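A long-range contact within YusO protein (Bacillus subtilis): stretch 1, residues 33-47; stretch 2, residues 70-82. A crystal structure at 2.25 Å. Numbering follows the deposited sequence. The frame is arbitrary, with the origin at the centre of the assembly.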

# COMPACT_ATOMS: atom_id res chain seq x y z
N GLN A 33 -2.99 16.81 8.46
CA GLN A 33 -2.78 17.88 7.49
C GLN A 33 -4.00 18.04 6.54
O GLN A 33 -4.01 18.91 5.69
N GLY A 34 -5.01 17.20 6.70
CA GLY A 34 -6.27 17.35 6.00
C GLY A 34 -6.36 16.78 4.59
O GLY A 34 -7.41 16.91 3.95
N VAL A 35 -5.29 16.13 4.11
CA VAL A 35 -5.23 15.62 2.74
C VAL A 35 -5.27 14.08 2.72
O VAL A 35 -4.81 13.42 3.65
N THR A 36 -5.85 13.54 1.65
CA THR A 36 -5.91 12.10 1.44
C THR A 36 -4.76 11.69 0.51
O THR A 36 -4.12 12.55 -0.09
N PRO A 37 -4.52 10.39 0.39
CA PRO A 37 -3.55 9.89 -0.58
C PRO A 37 -3.80 10.37 -2.01
O PRO A 37 -2.83 10.60 -2.71
N ALA A 38 -5.05 10.46 -2.45
CA ALA A 38 -5.32 10.84 -3.84
C ALA A 38 -5.03 12.33 -4.02
O ALA A 38 -4.48 12.75 -5.04
N GLN A 39 -5.41 13.13 -3.03
CA GLN A 39 -5.11 14.55 -3.06
C GLN A 39 -3.60 14.77 -3.03
O GLN A 39 -3.09 15.66 -3.72
N LEU A 40 -2.89 13.94 -2.25
CA LEU A 40 -1.43 14.05 -2.14
C LEU A 40 -0.81 13.73 -3.50
O LEU A 40 0.11 14.41 -3.94
N PHE A 41 -1.36 12.72 -4.17
CA PHE A 41 -0.89 12.36 -5.49
C PHE A 41 -1.05 13.52 -6.49
O PHE A 41 -0.19 13.72 -7.35
N VAL A 42 -2.14 14.27 -6.38
CA VAL A 42 -2.40 15.38 -7.28
C VAL A 42 -1.41 16.50 -7.00
O VAL A 42 -0.83 17.07 -7.92
N LEU A 43 -1.22 16.80 -5.73
CA LEU A 43 -0.31 17.84 -5.31
C LEU A 43 1.10 17.57 -5.80
O LEU A 43 1.76 18.49 -6.26
N ALA A 44 1.54 16.32 -5.72
CA ALA A 44 2.89 15.91 -6.12
C ALA A 44 3.09 15.97 -7.64
O ALA A 44 4.11 16.45 -8.11
N SER A 45 2.12 15.46 -8.39
CA SER A 45 2.08 15.64 -9.84
C SER A 45 2.14 17.11 -10.29
O SER A 45 2.68 17.41 -11.34
N LEU A 46 1.57 18.02 -9.51
CA LEU A 46 1.56 19.43 -9.87
C LEU A 46 2.86 20.14 -9.46
O LEU A 46 3.28 21.05 -10.15
N LYS A 47 3.47 19.74 -8.35
CA LYS A 47 4.80 20.25 -7.99
C LYS A 47 5.84 19.86 -9.05
O LYS A 47 6.66 20.67 -9.46
N LEU A 70 -13.63 15.95 -8.84
CA LEU A 70 -14.02 15.99 -7.42
C LEU A 70 -12.80 16.21 -6.50
O LEU A 70 -12.90 16.89 -5.49
N MSE A 71 -11.66 15.62 -6.83
CA MSE A 71 -10.45 15.87 -6.04
C MSE A 71 -10.11 17.36 -6.14
O MSE A 71 -9.83 18.01 -5.14
N ALA A 72 -10.14 17.87 -7.36
CA ALA A 72 -9.88 19.28 -7.62
C ALA A 72 -10.82 20.18 -6.83
O ALA A 72 -10.37 21.17 -6.27
N ASP A 73 -12.11 19.82 -6.74
CA ASP A 73 -13.08 20.62 -5.96
C ASP A 73 -12.60 20.73 -4.53
O ASP A 73 -12.60 21.81 -3.96
N ARG A 74 -12.22 19.60 -3.94
CA ARG A 74 -11.82 19.54 -2.54
C ARG A 74 -10.59 20.41 -2.32
O ARG A 74 -10.56 21.25 -1.45
N LEU A 75 -9.60 20.22 -3.17
CA LEU A 75 -8.38 21.01 -3.12
C LEU A 75 -8.65 22.52 -3.34
O LEU A 75 -8.12 23.33 -2.60
N GLU A 76 -9.48 22.89 -4.33
CA GLU A 76 -9.76 24.31 -4.61
C GLU A 76 -10.50 24.97 -3.44
O GLU A 76 -10.22 26.11 -3.09
N GLN A 77 -11.42 24.22 -2.83
CA GLN A 77 -12.16 24.69 -1.66
C GLN A 77 -11.23 25.00 -0.48
O GLN A 77 -11.52 25.87 0.33
N LYS A 78 -10.12 24.28 -0.41
CA LYS A 78 -9.09 24.51 0.61
C LYS A 78 -8.01 25.45 0.09
O LYS A 78 -7.07 25.76 0.81
N ASN A 79 -8.17 25.89 -1.17
CA ASN A 79 -7.34 26.91 -1.82
C ASN A 79 -5.90 26.44 -2.02
O ASN A 79 -4.95 27.20 -1.86
N LEU A 80 -5.76 25.18 -2.39
CA LEU A 80 -4.46 24.55 -2.54
C LEU A 80 -4.10 24.40 -4.00
O LEU A 80 -2.94 24.19 -4.33
N ILE A 81 -5.11 24.45 -4.85
CA ILE A 81 -4.92 24.49 -6.28
C ILE A 81 -5.82 25.55 -6.90
O ILE A 81 -6.78 26.01 -6.28
N ALA A 82 -5.51 25.90 -8.15
CA ALA A 82 -6.37 26.76 -8.96
C ALA A 82 -6.64 26.06 -10.28
O ALA A 82 -5.80 25.30 -10.78

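A helix packs across a second helix and the residues that follow it, through a small apolar cluster closed at one end by a lysine that reaches a glutamine. Helix 37-47 and helix 70-77 run at 80° to each other, with axes 10.2 Å apart at closest approach.

From the second stretch, Met71 and Leu75 lie one turn apart and both direct CA-to-CB toward the first. Met71, a selenomethionine (chi1 m, chi2 t), brings its long, flexible side chain to two aliphatic partners: SE lies 4.0 Å from Ala38 CB and 3.9 Å from Val42 CG2. The short methyl of Ala38 takes up little room beside the bulky selenium. Val42, chi1 t, also points toward the partner and uses its other methyl on Leu75, with CG1 4.0 Å from Leu75 CD1. Leu75 (m, t) is thus shared, for its CD2 lies 4.1 Å from Leu43 CD2.

Leu43 (m, t) leaves its backbone sideways, but its end swings nearer, and CD2 also meets Ile81 CG2 at 3.9 Å. Ile81 (p, t), in the strand following the second helix, offers the same CG2 to Leu46 CD1 at 4.0 Å. Branched aliphatic residues suit this buried end because their methyls fill space without needing polar partners.

The polar end depends on Gln39 (m, t), whose side chain starts sideways and extends inward. Its OE1 accepts a hydrogen bond from Lys78 NZ at 3.0 Å, while its NE2 lies 3.4 Å from Arg74 CD. Lys78 (chi1 m, chi2 t, chi3 -94°, chi4 t) points its CA-to-CB bond toward the first stretch and suits its place because its long chain carries the amino group across the gap, where NZ also sits 2.8 Å from Gly34 O. Gly34 has positive phi, a conformation that favours glycine.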

# COMPACT_ATOMS: atom_id res chain seq x y z
CB GLN A 33 -1.47 17.65 6.71
CG GLN A 33 -0.19 17.85 7.53
CD GLN A 33 0.01 19.30 8.00
OE1 GLN A 33 -0.01 20.25 7.19
NE2 GLN A 33 0.20 19.48 9.32
CB VAL A 35 -3.98 16.19 1.95
CG1 VAL A 35 -3.54 17.53 2.52
CG2 VAL A 35 -2.81 15.23 1.96
CB THR A 36 -7.24 11.71 0.79
OG1 THR A 36 -7.37 12.37 -0.49
CG2 THR A 36 -8.45 12.17 1.67
CB PRO A 37 -3.74 8.36 -0.51
CG PRO A 37 -4.20 8.12 0.86
CD PRO A 37 -5.09 9.30 1.21
CB ALA A 38 -6.76 10.50 -4.25
CB GLN A 39 -5.78 15.28 -1.89
CG GLN A 39 -7.30 15.43 -2.03
CD GLN A 39 -7.95 15.92 -0.75
OE1 GLN A 39 -7.33 16.61 0.02
NE2 GLN A 39 -9.21 15.56 -0.54
CB LEU A 40 -0.85 13.14 -1.04
CG LEU A 40 0.70 13.19 -0.95
CD1 LEU A 40 1.15 14.57 -0.45
CD2 LEU A 40 1.31 12.07 -0.09
CB PHE A 41 -1.59 11.10 -6.01
CG PHE A 41 -1.05 10.62 -7.35
CD1 PHE A 41 -0.12 9.59 -7.42
CD2 PHE A 41 -1.46 11.23 -8.53
CE1 PHE A 41 0.39 9.17 -8.67
CE2 PHE A 41 -0.98 10.82 -9.76
CZ PHE A 41 -0.05 9.78 -9.84
CB VAL A 42 -3.83 15.91 -7.16
CG1 VAL A 42 -4.01 17.12 -8.05
CG2 VAL A 42 -4.86 14.82 -7.53
CB LEU A 43 -0.35 18.03 -3.79
CG LEU A 43 -1.63 18.64 -3.21
CD1 LEU A 43 -1.48 18.89 -1.69
CD2 LEU A 43 -2.07 19.92 -3.96
CB ALA A 44 3.21 14.49 -5.60
CB SER A 45 0.83 15.00 -10.45
OG SER A 45 0.77 13.64 -10.07
CB LEU A 46 0.33 20.15 -9.28
CG LEU A 46 -1.04 19.69 -9.82
CD1 LEU A 46 -2.13 20.58 -9.20
CD2 LEU A 46 -1.10 19.71 -11.34
CB LYS A 47 5.24 19.76 -6.59
CG LYS A 47 6.55 20.36 -6.06
CD LYS A 47 6.52 21.89 -6.10
CE LYS A 47 7.78 22.53 -5.53
NZ LYS A 47 7.68 22.66 -4.06
CB LEU A 70 -14.76 14.71 -7.03
CG LEU A 70 -15.20 14.63 -5.57
CD1 LEU A 70 -16.17 15.78 -5.28
CD2 LEU A 70 -15.85 13.28 -5.26
CB MSE A 71 -9.28 15.06 -6.58
CG MSE A 71 -9.34 13.58 -6.26
SE MSE A 71 -8.08 12.63 -7.41
CE MSE A 71 -9.13 10.97 -7.65
CB ALA A 72 -9.99 19.57 -9.11
CB ASP A 73 -14.46 19.94 -5.93
CG ASP A 73 -15.26 20.13 -7.22
OD1 ASP A 73 -15.02 21.10 -7.94
OD2 ASP A 73 -16.17 19.35 -7.58
CB ARG A 74 -11.55 18.10 -2.10
CG ARG A 74 -12.76 17.17 -2.12
CD ARG A 74 -12.52 15.79 -1.45
NE ARG A 74 -13.65 14.87 -1.66
CZ ARG A 74 -14.74 14.81 -0.89
NH1 ARG A 74 -14.89 15.62 0.16
NH2 ARG A 74 -15.69 13.95 -1.18
CB LEU A 75 -7.36 20.46 -4.13
CG LEU A 75 -6.76 19.10 -3.73
CD1 LEU A 75 -6.05 18.49 -4.90
CD2 LEU A 75 -5.82 19.22 -2.52
CB GLU A 76 -10.54 24.50 -5.91
CG GLU A 76 -10.71 25.98 -6.28
CD GLU A 76 -11.06 26.23 -7.74
OE1 GLU A 76 -11.99 25.57 -8.25
OE2 GLU A 76 -10.42 27.10 -8.39
CB GLN A 77 -13.19 23.63 -1.25
CG GLN A 77 -14.10 24.03 -0.09
CD GLN A 77 -13.60 23.57 1.28
OE1 GLN A 77 -13.82 24.26 2.28
NE2 GLN A 77 -12.96 22.42 1.32
CB LYS A 78 -8.48 23.17 1.05
CG LYS A 78 -9.52 22.25 1.67
CD LYS A 78 -8.92 20.99 2.30
CE LYS A 78 -8.93 19.82 1.32
NZ LYS A 78 -8.51 18.54 1.95
CB ASN A 79 -7.41 28.25 -1.05
CG ASN A 79 -6.53 29.34 -1.67
OD1 ASN A 79 -6.55 29.59 -2.90
ND2 ASN A 79 -5.74 30.01 -0.82
CB LEU A 80 -4.49 23.17 -1.89
CG LEU A 80 -4.93 23.13 -0.43
CD1 LEU A 80 -4.87 21.68 0.09
CD2 LEU A 80 -4.08 24.07 0.44
CB ILE A 81 -5.27 23.13 -6.92
CG1 ILE A 81 -6.76 22.86 -6.81
CG2 ILE A 81 -4.43 22.01 -6.29
CD1 ILE A 81 -7.21 21.77 -7.69
CB ALA A 82 -5.69 28.11 -9.20